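Local coordinates for protein putative creatinine amidohydrolase (Bacteroides fragilis, PDB 3LUB) that probably hydrolyses carbon-nitrogen bonds in linear amides, as a zinc-dependent member of the creatininase superfamily, at residues T42-L46 and E168-M172; L117-G121 and A144-E148. All blocks are in the same frame, centred on the assembly; numbering follows the deposited sequence.

Interactions 1 and 2 lie side by side, their centres about 11 Å apart, and both contribute to one dinuclear zinc centre, which Glu-32 and His-34 complete. Along the chain, 42-46 comes first and 168-172 last, with both segments of interaction 2 nested between them. Interaction 2 joins the ends of two neighbouring strands of the parallel sheet, 113-118 and 140-145; interaction 1 joins helix 42-62 to helix 166-175, which follows strand 140-145. Asp-43 and His-120 share one zinc, and water 1 is common to the two sites. Away from the metals, Leu-46 CD1 packs 3.6 Å from Trp-146 CZ2, so the residue following strand 140-145 packs on helix 42-62.

Interaction 1 of 2, residues T42-L46 and E168-M172; sequences TDCIL and ETSVM. With ZN (zinc ion), chain B; ZN (zinc ion), chain C.
Asp-43 and Glu-168 meet at a shared zinc ion. Asp-43 OD1 and Glu-168 OE2 each bind the zinc of chain B at 1.9 Å, and the two oxygens come within 2.9 Å of each other. Their side chains cross at about a right angle, the carboxylate planes turned 37° apart. Asp-43 also reaches the zinc of chain C, through OD2 at 2.1 Å, so its carboxylate bridges the pair. Water 1 is a second bridge, though an uneven one: its O lies 2.1 Å from the chain B zinc and 2.5 Å from the chain C zinc. His-34 completes the ligands of the first metal, Glu-32 and His-120 those of the second.

The next layer orients the Glu-168 carboxylate. Beyond CG the chain of Glu-168 runs extended (chi2 -169°), carrying its carboxylate from helix 166-175 toward the start of helix 42-62. Glu-168 OE1, a much longer contact at 2.7 Å from the chain B zinc, also accepts a hydrogen bond from Ala-164 N. Beside the carboxylate lies Thr-42 CG2; the hydroxyl of that threonine is hydrogen-bonded to Pro-39 O.

Further along, the helices are joined by apolar groups. Met-172, present as selenomethionine, bends at chi2 and chi3 and brings its CE methyl over the first turn of helix 42-62, 3.6 Å from Thr-42 CA and 3.7 Å from Leu-46 CD2, with Ile-45 alongside. Leu-46 CD2 also touches Val-171 CG1, whose residue packs against helix 226-249.

Two carboxylates this close would probably be unfavourable without the metal they share, which probably offsets the repulsion. The bridged zincs would be expected to make water 1 more acidic, consistent with a metal-activated nucleophile in a probable amide hydrolase.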
ATOM      1  N   THR F  42      12.616  20.932 -18.673  1.00 18.59           N
ATOM      2  CA  THR F  42      11.981  21.082 -20.015  1.00 18.11           C
ATOM      3  C   THR F  42      10.585  20.486 -20.096  1.00 18.60           C
ATOM      4  O   THR F  42       9.678  21.107 -20.622  1.00 17.97           O
ATOM      5  CB  THR F  42      12.883  20.464 -21.132  1.00 19.33           C
ATOM      6  OG1 THR F  42      14.166  21.129 -21.158  1.00 19.08           O
ATOM      7  CG2 THR F  42      12.215  20.509 -22.536  1.00 17.47           C
ATOM      8  N   ASP F  43      10.391  19.288 -19.556  1.00 19.27           N
ATOM      9  CA  ASP F  43       9.083  18.605 -19.655  1.00 18.21           C
ATOM     10  C   ASP F  43       7.999  19.186 -18.777  1.00 18.11           C
ATOM     11  O   ASP F  43       6.841  18.853 -18.951  1.00 17.96           O
ATOM     12  CB  ASP F  43       9.216  17.102 -19.371  1.00 19.63           C
ATOM     13  CG  ASP F  43      10.039  16.385 -20.400  1.00 20.79           C
ATOM     14  OD1 ASP F  43      10.390  16.987 -21.454  1.00 21.94           O
ATOM     15  OD2 ASP F  43      10.332  15.199 -20.155  1.00 19.48           O
ATOM     16  N   CYS F  44       8.372  20.050 -17.840  1.00 18.63           N
ATOM     17  CA  CYS F  44       7.430  20.836 -17.044  1.00 19.65           C
ATOM     18  C   CYS F  44       7.157  22.198 -17.690  1.00 19.36           C
ATOM     19  O   CYS F  44       6.015  22.652 -17.757  1.00 18.47           O
ATOM     20  CB  CYS F  44       8.001  21.124 -15.648  1.00 21.95           C
ATOM     21  SG  CYS F  44       8.108  19.720 -14.458  1.00 21.68           S
ATOM     22  N   ILE F  45       8.231  22.850 -18.108  1.00 18.32           N
ATOM     23  CA  ILE F  45       8.184  24.201 -18.643  1.00 18.51           C
ATOM     24  C   ILE F  45       7.335  24.293 -19.905  1.00 19.65           C
ATOM     25  O   ILE F  45       6.494  25.168 -20.005  1.00 20.38           O
ATOM     26  CB  ILE F  45       9.588  24.733 -18.972  1.00 17.24           C
ATOM     27  CG1 ILE F  45      10.406  24.940 -17.687  1.00 20.92           C
ATOM     28  CG2 ILE F  45       9.498  26.016 -19.750  1.00 17.98           C
ATOM     29  CD1 ILE F  45      11.917  25.025 -17.848  1.00 16.29           C
ATOM     30  N   LEU F  46       7.562  23.399 -20.863  1.00 18.95           N
ATOM     31  CA  LEU F  46       6.882  23.467 -22.147  1.00 18.85           C
ATOM     32  C   LEU F  46       5.369  23.300 -22.064  1.00 18.41           C
ATOM     33  O   LEU F  46       4.638  24.148 -22.592  1.00 18.72           O
ATOM     34  CB  LEU F  46       7.492  22.476 -23.129  1.00 18.91           C
ATOM     35  CG  LEU F  46       8.925  22.855 -23.519  1.00 18.95           C
ATOM     36  CD1 LEU F  46       9.406  22.044 -24.756  1.00 18.91           C
ATOM     37  CD2 LEU F  46       9.010  24.369 -23.746  1.00 14.58           C
ATOM     38  N   GLU F 168      11.803  19.938 -29.440  1.00 23.35           N
ATOM     39  CA  GLU F 168      11.833  20.403 -28.052  1.00 22.82           C
ATOM     40  C   GLU F 168      12.773  21.600 -27.928  1.00 20.83           C
ATOM     41  O   GLU F 168      12.498  22.538 -27.169  1.00 20.25           O
ATOM     42  CB  GLU F 168      12.274  19.296 -27.079  1.00 23.10           C
ATOM     43  CG  GLU F 168      11.126  18.574 -26.398  1.00 24.27           C
ATOM     44  CD  GLU F 168      11.546  17.669 -25.246  1.00 25.37           C
ATOM     45  OE1 GLU F 168      12.654  17.093 -25.302  1.00 20.54           O
ATOM     46  OE2 GLU F 168      10.716  17.488 -24.305  1.00 25.44           O
ATOM     47  N   THR F 169      13.915  21.547 -28.616  1.00 20.38           N
ATOM     48  CA  THR F 169      14.864  22.670 -28.555  1.00 20.17           C
ATOM     49  C   THR F 169      14.251  23.931 -29.149  1.00 20.52           C
ATOM     50  O   THR F 169      14.378  24.993 -28.568  1.00 21.91           O
ATOM     51  CB  THR F 169      16.196  22.376 -29.246  1.00 20.32           C
ATOM     52  OG1 THR F 169      16.756  21.176 -28.699  1.00 18.43           O
ATOM     53  CG2 THR F 169      17.149  23.506 -29.008  1.00 19.25           C
ATOM     54  N   SER F 170      13.568  23.807 -30.282  1.00 20.47           N
ATOM     55  CA  SER F 170      12.961  24.961 -30.945  1.00 20.74           C
ATOM     56  C   SER F 170      11.926  25.603 -30.067  1.00 20.94           C
ATOM     57  O   SER F 170      11.888  26.815 -29.970  1.00 21.09           O
ATOM     58  CB  SER F 170      12.309  24.593 -32.301  1.00 20.63           C
ATOM     59  OG  SER F 170      13.276  24.189 -33.255  1.00 22.31           O
ATOM     60  N   VAL F 171      11.069  24.789 -29.455  1.00 20.69           N
ATOM     61  CA  VAL F 171       9.977  25.321 -28.655  1.00 19.76           C
ATOM     62  C   VAL F 171      10.543  25.986 -27.384  1.00 20.27           C
ATOM     63  O   VAL F 171      10.046  27.008 -26.968  1.00 22.21           O
ATOM     64  CB  VAL F 171       8.929  24.246 -28.327  1.00 21.04           C
ATOM     65  CG1 VAL F 171       7.784  24.838 -27.463  1.00 17.31           C
ATOM     66  CG2 VAL F 171       8.375  23.589 -29.644  1.00 16.97           C
HETATM   67  N   MSE F 172      11.623  25.446 -26.819  1.00 19.79           N
HETATM   68  CA  MSE F 172      12.304  26.100 -25.678  1.00 20.49           C
HETATM   69  C   MSE F 172      12.911  27.429 -26.140  1.00 21.21           C
HETATM   70  O   MSE F 172      12.836  28.416 -25.427  1.00 21.91           O
HETATM   71  CB  MSE F 172      13.414  25.225 -25.088  1.00 19.43           C
HETATM   72  CG  MSE F 172      14.017  25.775 -23.802  1.00 21.93           C
HETATM   73 SE   MSE F 172      12.666  26.000 -22.332  0.75 21.14          SE
HETATM   74  CE  MSE F 172      12.231  24.117 -21.884  1.00 17.73           C
TER
HETATM   75 ZN    ZN B 302      11.476  16.437 -22.919  1.00 21.51          ZN
HETATM   76 ZN    ZN C 301      10.995  13.506 -21.155  1.00 34.65          ZN
HETATM   77  O   HOH W   1      11.258  14.424 -23.430  1.00 27.58           O

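Interaction 2 of 2, residues L117-G121 and A144-E148; sequences LSGHG and ANWFE. With ZN (zinc ion), chain C.
Trp-146 brings the edge of its indole to Gly-119, whose CA lies in the ring plane, 3.6 Å from Trp-146 CD1. Water 2 is at the same edge, accepting a hydrogen bond from Trp-146 NE1 (2.8 Å) and lying next to Gly-119 O. One face of the indole is covered over its centre by Phe-147 CB. The phenyl ring of Phe-147 carries Asn-145 CB on one face, toward the rim, while its edge meets the backbone of Gly-119 and Gly-121, with CZ 3.8 Å from Gly-121 N.

Next to these rings, strands 113-118 and 140-145 run parallel as neighbours in a beta-alpha-beta unit through helix 126-135. Ser-118 N donates to Ala-144 O (2.8 Å, 166°), and Trp-146 N to Ser-118 O (3.1 Å). On the face bearing Leu-117 and Ala-144, Leu-117 CD1 rests 3.8 Å from Trp-146 CB, and Leu-117 contacts helices 42-62 and 226-249.

Ser-118 OG donates to His-120 O (3.0 Å), tying the strand end to the backbone of the zinc ligand. His-120 CB points away from 144-148, and CG, anti to N (chi1 174°), carries the ring on until ND1 binds the chain C zinc at 2.3 Å; NE2 is hydrogen-bonded to Ala-76 O.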
ATOM      1  N   LEU F 117      -1.913  17.682 -19.077  1.00 17.59           N
ATOM      2  CA  LEU F 117      -1.107  17.977 -20.254  1.00 17.14           C
ATOM      3  C   LEU F 117       0.346  17.581 -19.974  1.00 17.62           C
ATOM      4  O   LEU F 117       1.080  18.282 -19.265  1.00 17.45           O
ATOM      5  CB  LEU F 117      -1.213  19.467 -20.643  1.00 16.58           C
ATOM      6  CG  LEU F 117      -0.554  19.895 -21.968  1.00 18.46           C
ATOM      7  CD1 LEU F 117      -1.119  19.129 -23.170  1.00 14.28           C
ATOM      8  CD2 LEU F 117      -0.689  21.393 -22.184  1.00 16.13           C
ATOM      9  N   SER F 118       0.747  16.439 -20.519  1.00 18.14           N
ATOM     10  CA  SER F 118       2.052  15.900 -20.231  1.00 18.54           C
ATOM     11  C   SER F 118       3.114  16.455 -21.181  1.00 20.34           C
ATOM     12  O   SER F 118       2.892  16.648 -22.360  1.00 20.31           O
ATOM     13  CB  SER F 118       2.056  14.357 -20.271  1.00 16.74           C
ATOM     14  OG  SER F 118       3.320  13.834 -19.828  1.00 19.25           O
ATOM     15  N   GLY F 119       4.307  16.664 -20.625  1.00 21.35           N
ATOM     16  CA  GLY F 119       5.486  17.031 -21.385  1.00 20.36           C
ATOM     17  C   GLY F 119       6.444  15.885 -21.539  1.00 19.94           C
ATOM     18  O   GLY F 119       7.450  16.036 -22.207  1.00 21.28           O
ATOM     19  N   HIS F 120       6.134  14.735 -20.949  1.00 19.62           N
ATOM     20  CA  HIS F 120       7.052  13.608 -20.939  1.00 21.22           C
ATOM     21  C   HIS F 120       6.365  12.323 -21.453  1.00 22.11           C
ATOM     22  O   HIS F 120       5.389  11.869 -20.902  1.00 23.46           O
ATOM     23  CB  HIS F 120       7.623  13.461 -19.530  1.00 18.81           C
ATOM     24  CG  HIS F 120       8.488  12.258 -19.329  1.00 21.97           C
ATOM     25  ND1 HIS F 120       9.608  12.007 -20.088  1.00 22.71           N
ATOM     26  CD2 HIS F 120       8.399  11.237 -18.438  1.00 21.29           C
ATOM     27  CE1 HIS F 120      10.168  10.881 -19.679  1.00 25.13           C
ATOM     28  NE2 HIS F 120       9.445  10.386 -18.689  1.00 21.11           N
ATOM     29  N   GLY F 121       6.881  11.764 -22.538  1.00 22.80           N
ATOM     30  CA  GLY F 121       6.287  10.575 -23.153  1.00 22.85           C
ATOM     31  C   GLY F 121       6.360   9.297 -22.316  1.00 23.37           C
ATOM     32  O   GLY F 121       5.606   8.369 -22.550  1.00 24.76           O
ATOM     33  N   ALA F 144      -3.352  14.264 -22.451  1.00 19.78           N
ATOM     34  CA  ALA F 144      -2.673  14.448 -23.753  1.00 20.60           C
ATOM     35  C   ALA F 144      -1.218  14.740 -23.522  1.00 20.52           C
ATOM     36  O   ALA F 144      -0.890  15.385 -22.537  1.00 19.62           O
ATOM     37  CB  ALA F 144      -3.273  15.621 -24.503  1.00 20.83           C
ATOM     38  N   ASN F 145      -0.357  14.288 -24.437  1.00 20.61           N
ATOM     39  CA  ASN F 145       0.996  14.826 -24.562  1.00 21.45           C
ATOM     40  C   ASN F 145       0.901  16.095 -25.439  1.00 21.40           C
ATOM     41  O   ASN F 145       0.290  16.029 -26.494  1.00 21.34           O
ATOM     42  CB  ASN F 145       1.919  13.785 -25.227  1.00 23.12           C
ATOM     43  CG  ASN F 145       2.272  12.597 -24.301  1.00 27.94           C
ATOM     44  OD1 ASN F 145       2.799  12.771 -23.207  1.00 25.07           O
ATOM     45  ND2 ASN F 145       2.026  11.386 -24.781  1.00 21.45           N
ATOM     46  N   TRP F 146       1.493  17.238 -25.037  1.00 19.94           N
ATOM     47  CA  TRP F 146       1.419  18.457 -25.862  1.00 20.29           C
ATOM     48  C   TRP F 146       1.986  18.184 -27.261  1.00 20.29           C
ATOM     49  O   TRP F 146       1.490  18.679 -28.245  1.00 20.43           O
ATOM     50  CB  TRP F 146       2.107  19.698 -25.182  1.00 20.40           C
ATOM     51  CG  TRP F 146       3.593  19.623 -25.145  1.00 18.49           C
ATOM     52  CD1 TRP F 146       4.343  19.078 -24.158  1.00 20.36           C
ATOM     53  CD2 TRP F 146       4.515  20.020 -26.182  1.00 20.09           C
ATOM     54  NE1 TRP F 146       5.666  19.148 -24.478  1.00 22.24           N
ATOM     55  CE2 TRP F 146       5.803  19.719 -25.722  1.00 18.72           C
ATOM     56  CE3 TRP F 146       4.368  20.618 -27.437  1.00 19.72           C
ATOM     57  CZ2 TRP F 146       6.956  19.977 -26.488  1.00 19.47           C
ATOM     58  CZ3 TRP F 146       5.496  20.909 -28.170  1.00 18.50           C
ATOM     59  CH2 TRP F 146       6.778  20.581 -27.701  1.00 20.97           C
ATOM     60  N   PHE F 147       3.009  17.339 -27.345  1.00 21.40           N
ATOM     61  CA  PHE F 147       3.731  17.169 -28.588  1.00 21.15           C
ATOM     62  C   PHE F 147       3.069  16.154 -29.523  1.00 21.83           C
ATOM     63  O   PHE F 147       3.610  15.840 -30.563  1.00 23.25           O
ATOM     64  CB  PHE F 147       5.170  16.802 -28.313  1.00 21.91           C
ATOM     65  CG  PHE F 147       5.319  15.622 -27.415  1.00 26.25           C
ATOM     66  CD1 PHE F 147       5.220  14.328 -27.924  1.00 26.82           C
ATOM     67  CD2 PHE F 147       5.533  15.797 -26.052  1.00 23.55           C
ATOM     68  CE1 PHE F 147       5.330  13.234 -27.083  1.00 27.55           C
ATOM     69  CE2 PHE F 147       5.646  14.712 -25.229  1.00 26.15           C
ATOM     70  CZ  PHE F 147       5.553  13.424 -25.747  1.00 25.48           C
ATOM     71  N   GLU F 148       1.890  15.665 -29.148  1.00 21.77           N
ATOM     72  CA  GLU F 148       1.055  14.833 -29.997  1.00 21.43           C
ATOM     73  C   GLU F 148      -0.214  15.529 -30.467  1.00 22.29           C
ATOM     74  O   GLU F 148      -0.956  14.982 -31.293  1.00 24.28           O
ATOM     75  CB  GLU F 148       0.673  13.556 -29.248  1.00 20.94           C
ATOM     76  CG  GLU F 148       1.788  12.567 -29.258  1.00 22.80           C
ATOM     77  CD  GLU F 148       1.561  11.389 -28.331  1.00 26.82           C
ATOM     78  OE1 GLU F 148       0.512  11.343 -27.626  1.00 26.79           O
ATOM     79  OE2 GLU F 148       2.485  10.537 -28.289  1.00 32.33           O
TER
HETATM   80 ZN    ZN C 301      10.995  13.506 -21.155  1.00 34.65          ZN
HETATM   81  O   HOH W   2       8.123  18.382 -23.403  1.00 20.34           O
HETATM   82  O   HOH W   3       2.921   8.734 -23.355  1.00 33.57           O
HETATM   83  O   HOH W   1      11.258  14.424 -23.430  1.00 27.58           O